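Local coordinates for alkylhalidase CmlS (Streptomyces venezuelae, PDB 3I3L), which is a flavin-dependent halogenase of chloramphenicol biosynthesis, carrying its FAD cofactor in a covalent bond to an aspartate, at residues F319-F324 with S376-A381. Numbering follows the deposited sequence.
With FAD (flavin-adenine dinucleotide), chain B.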
loop_
_atom_site.group_PDB
_atom_site.type_symbol
_atom_site.label_atom_id
_atom_site.label_comp_id
_atom_site.label_asym_id
_atom_site.label_seq_id
_atom_site.Cartn_x
_atom_site.Cartn_y
_atom_site.Cartn_z
ATOM N N PHE A 319 3.789 7.318 6.033
ATOM C CA PHE A 319 3.437 7.927 4.736
ATOM C C PHE A 319 4.375 7.371 3.653
ATOM O O PHE A 319 5.615 7.265 3.830
ATOM C CB PHE A 319 3.573 9.453 4.762
ATOM C CG PHE A 319 3.130 10.112 3.483
ATOM C CD1 PHE A 319 1.809 10.460 3.316
ATOM C CD2 PHE A 319 4.022 10.312 2.424
ATOM C CE1 PHE A 319 1.348 10.997 2.124
ATOM C CE2 PHE A 319 3.601 10.883 1.230
ATOM C CZ PHE A 319 2.259 11.247 1.073
ATOM N N THR A 320 3.778 6.948 2.552
ATOM C CA THR A 320 4.489 6.261 1.501
ATOM C C THR A 320 4.400 7.185 0.307
ATOM O O THR A 320 3.339 7.758 0.062
ATOM C CB THR A 320 3.779 4.876 1.142
ATOM O OG1 THR A 320 2.341 5.093 1.062
ATOM C CG2 THR A 320 4.028 3.823 2.182
ATOM N N ASP A 321 5.529 7.361 -0.393
ATOM C CA ASP A 321 5.601 8.034 -1.700
ATOM C C ASP A 321 4.478 7.534 -2.573
ATOM O O ASP A 321 4.357 6.326 -2.809
ATOM C CB ASP A 321 6.941 7.629 -2.349
ATOM C CG ASP A 321 7.172 8.303 -3.692
ATOM O OD1 ASP A 321 6.218 8.359 -4.513
ATOM O OD2 ASP A 321 8.321 8.775 -3.931
ATOM N N PRO A 322 3.617 8.448 -3.022
ATOM C CA PRO A 322 2.355 8.121 -3.681
ATOM C C PRO A 322 2.477 7.587 -5.131
ATOM O O PRO A 322 1.462 7.520 -5.852
ATOM C CB PRO A 322 1.617 9.472 -3.695
ATOM C CG PRO A 322 2.781 10.510 -3.759
ATOM C CD PRO A 322 3.759 9.893 -2.762
ATOM N N LEU A 323 3.678 7.245 -5.565
ATOM C CA LEU A 323 3.907 6.723 -6.911
ATOM C C LEU A 323 2.966 5.574 -7.274
ATOM O O LEU A 323 2.434 5.543 -8.367
ATOM C CB LEU A 323 5.337 6.218 -7.032
ATOM C CG LEU A 323 5.806 5.692 -8.373
ATOM C CD1 LEU A 323 5.589 6.745 -9.517
ATOM C CD2 LEU A 323 7.264 5.250 -8.282
ATOM N N PHE A 324 2.792 4.639 -6.348
ATOM C CA PHE A 324 1.864 3.512 -6.536
ATOM C C PHE A 324 0.518 3.683 -5.845
ATOM O O PHE A 324 -0.201 2.733 -5.649
ATOM C CB PHE A 324 2.542 2.198 -6.153
ATOM C CG PHE A 324 3.796 1.924 -6.983
ATOM C CD1 PHE A 324 3.694 1.512 -8.312
ATOM C CD2 PHE A 324 5.065 2.140 -6.446
ATOM C CE1 PHE A 324 4.852 1.270 -9.117
ATOM C CE2 PHE A 324 6.220 1.888 -7.203
ATOM C CZ PHE A 324 6.115 1.483 -8.552
ATOM N N SER A 376 14.052 0.432 -6.121
ATOM C CA SER A 376 14.240 -0.192 -7.434
ATOM C C SER A 376 13.685 0.658 -8.565
ATOM O O SER A 376 14.412 1.020 -9.476
ATOM C CB SER A 376 13.574 -1.564 -7.451
ATOM O OG SER A 376 14.355 -2.434 -6.687
ATOM N N PHE A 377 12.407 1.006 -8.501
ATOM C CA PHE A 377 11.827 1.853 -9.538
ATOM C C PHE A 377 12.559 3.163 -9.750
ATOM O O PHE A 377 12.856 3.506 -10.893
ATOM C CB PHE A 377 10.329 2.094 -9.377
ATOM C CG PHE A 377 9.517 0.956 -9.824
ATOM C CD1 PHE A 377 9.262 -0.121 -8.971
ATOM C CD2 PHE A 377 9.011 0.932 -11.112
ATOM C CE1 PHE A 377 8.500 -1.215 -9.407
ATOM C CE2 PHE A 377 8.256 -0.142 -11.545
ATOM C CZ PHE A 377 8.005 -1.224 -10.681
ATOM N N TYR A 378 12.866 3.892 -8.670
ATOM C CA TYR A 378 13.599 5.143 -8.857
ATOM C C TYR A 378 14.982 4.874 -9.541
ATOM O O TYR A 378 15.378 5.588 -10.441
ATOM C CB TYR A 378 13.763 5.927 -7.564
ATOM C CG TYR A 378 12.544 6.702 -7.179
ATOM C CD1 TYR A 378 11.917 7.523 -8.074
ATOM C CD2 TYR A 378 11.997 6.610 -5.915
ATOM C CE1 TYR A 378 10.801 8.261 -7.733
ATOM C CE2 TYR A 378 10.840 7.367 -5.560
ATOM C CZ TYR A 378 10.262 8.156 -6.490
ATOM O OH TYR A 378 9.118 8.914 -6.193
ATOM N N THR A 379 15.707 3.845 -9.082
ATOM C CA THR A 379 16.974 3.500 -9.702
ATOM C C THR A 379 16.869 3.239 -11.231
ATOM O O THR A 379 17.752 3.657 -11.983
ATOM C CB THR A 379 17.640 2.323 -8.977
ATOM O OG1 THR A 379 17.740 2.689 -7.607
ATOM C CG2 THR A 379 19.067 2.064 -9.520
ATOM N N PHE A 380 15.803 2.574 -11.677
ATOM C CA PHE A 380 15.629 2.290 -13.115
ATOM C C PHE A 380 15.453 3.543 -13.903
ATOM O O PHE A 380 16.019 3.674 -15.013
ATOM C CB PHE A 380 14.412 1.382 -13.407
ATOM C CG PHE A 380 14.527 0.034 -12.792
ATOM C CD1 PHE A 380 15.787 -0.561 -12.636
ATOM C CD2 PHE A 380 13.395 -0.653 -12.356
ATOM C CE1 PHE A 380 15.907 -1.818 -12.041
ATOM C CE2 PHE A 380 13.510 -1.929 -11.783
ATOM C CZ PHE A 380 14.760 -2.504 -11.622
ATOM N N ALA A 381 14.674 4.473 -13.371
ATOM C CA ALA A 381 14.514 5.748 -14.090
ATOM C C ALA A 381 15.788 6.594 -14.081
ATOM O O ALA A 381 15.998 7.402 -14.990
ATOM C CB ALA A 381 13.380 6.559 -13.544
HETATM P PA FAD B . -6.358 12.033 5.946
HETATM O O1A FAD B . -5.393 13.193 6.034
HETATM O O2A FAD B . -6.960 11.767 4.611
HETATM O O5B FAD B . -7.545 12.286 7.038
HETATM C C5B FAD B . -7.234 12.722 8.346
HETATM C C4B FAD B . -8.351 13.613 8.934
HETATM O O4B FAD B . -7.988 13.919 10.301
HETATM C C3B FAD B . -8.491 14.935 8.217
HETATM O O3B FAD B . -9.781 15.056 7.700
HETATM C C2B FAD B . -8.245 15.999 9.299
HETATM O O2B FAD B . -9.183 17.025 9.221
HETATM C C1B FAD B . -8.400 15.231 10.602
HETATM N N9A FAD B . -7.634 15.678 11.750
HETATM C C8A FAD B . -6.313 16.013 11.789
HETATM N N7A FAD B . -5.986 16.338 13.058
HETATM C C5A FAD B . -7.101 16.298 13.824
HETATM C C6A FAD B . -7.318 16.554 15.166
HETATM N N6A FAD B . -6.327 16.916 15.960
HETATM N N1A FAD B . -8.582 16.365 15.658
HETATM C C2A FAD B . -9.623 15.975 14.853
HETATM N N3A FAD B . -9.388 15.715 13.538
HETATM C C4A FAD B . -8.147 15.870 13.025
HETATM N N1 FAD B . -3.280 8.150 -1.788
HETATM C C2 FAD B . -3.909 7.286 -2.669
HETATM O O2 FAD B . -4.440 6.287 -2.202
HETATM N N3 FAD B . -3.917 7.523 -4.018
HETATM C C4 FAD B . -3.303 8.632 -4.536
HETATM O O4 FAD B . -3.348 8.839 -5.792
HETATM C C4X FAD B . -2.638 9.494 -3.662
HETATM N N5 FAD B . -2.030 10.620 -4.144
HETATM C C5X FAD B . -1.470 11.516 -3.263
HETATM C C6 FAD B . -0.833 12.668 -3.748
HETATM C C7 FAD B . -0.206 13.518 -2.869
HETATM C C7M FAD B . 0.471 14.777 -3.356
HETATM C C8 FAD B . -0.272 13.237 -1.508
HETATM C C8M FAD B . 0.298 14.173 -0.520
HETATM C C9 FAD B . -0.865 12.071 -1.010
HETATM C C9A FAD B . -1.469 11.223 -1.926
HETATM N N10 FAD B . -2.098 10.122 -1.422
HETATM C C10 FAD B . -2.638 9.233 -2.274
HETATM C "C1'" FAD B . -1.908 9.862 0.033
HETATM C "C2'" FAD B . -3.249 9.761 0.721
HETATM O "O2'" FAD B . -3.985 10.864 0.372
HETATM C "C3'" FAD B . -3.200 9.591 2.216
HETATM O "O3'" FAD B . -2.493 8.411 2.527
HETATM C "C4'" FAD B . -4.643 9.449 2.805
HETATM O "O4'" FAD B . -5.366 10.645 2.702
HETATM C "C5'" FAD B . -4.556 9.117 4.289
HETATM O "O5'" FAD B . -5.834 8.913 4.819
HETATM P P FAD B . -5.984 9.209 6.363
HETATM O O1P FAD B . -4.836 8.567 7.112
HETATM O O2P FAD B . -7.409 8.895 6.804
HETATM O O3P FAD B . -5.628 10.776 6.547
#
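Two donors grip the buried carboxylate oxygen OD2 of Asp321: the phenol OH of Tyr378, within the segment 376-381, and the side-chain amide ND2 of Asn205. The phenol bond is very short, Tyr378 OH lying 2.4 Å from Asp321 OD2, a value doubtful in its exact size. The oxygen sits at the edge of the tyrosine ring, near its plane, while the carboxylate plane is turned 52° from the ring. Tyrosine suits this place because its long, rigid ring carries a hydroxyl from the helix across to the loop, where that same OH also bonds to Trp235 NE1. The second carboxylate oxygen works within the loop: Leu323 N donates to Asp321 OD1 over 3.0 Å, and OD1 accepts with the lone pair that points away from OD2. This closes an Asx turn, for which the short aspartate side chain has the right reach; with CG anti to the backbone N (chi1 -178°), the carboxylate lies beside its own carbonyl carbon, one oxygen turned to Leu323 N and the other to the tyrosine. The loop follows strand 310-312 of the FAD-binding domain and leads into helix 327-347, and it lines the flavin: Pro322 CB approaches FAD C5X at 3.7 Å, and the ring edge of Phe319 meets the dimethylbenzene end, with Phe319 CZ 3.8 Å from FAD C9. On the side turned to helix 352-382, Phe324 drives its ring edge into the face of Phe377 in a T-shaped stack, centroids 4.9 Å apart and planes at 70°. Phe324 CZ stands over the centre of the Phe377 ring, 3.6 Å from Phe377 CD1, so flat aromatic residues fit both places. Leu323 CG lies over one face of Phe324, offset toward the rim.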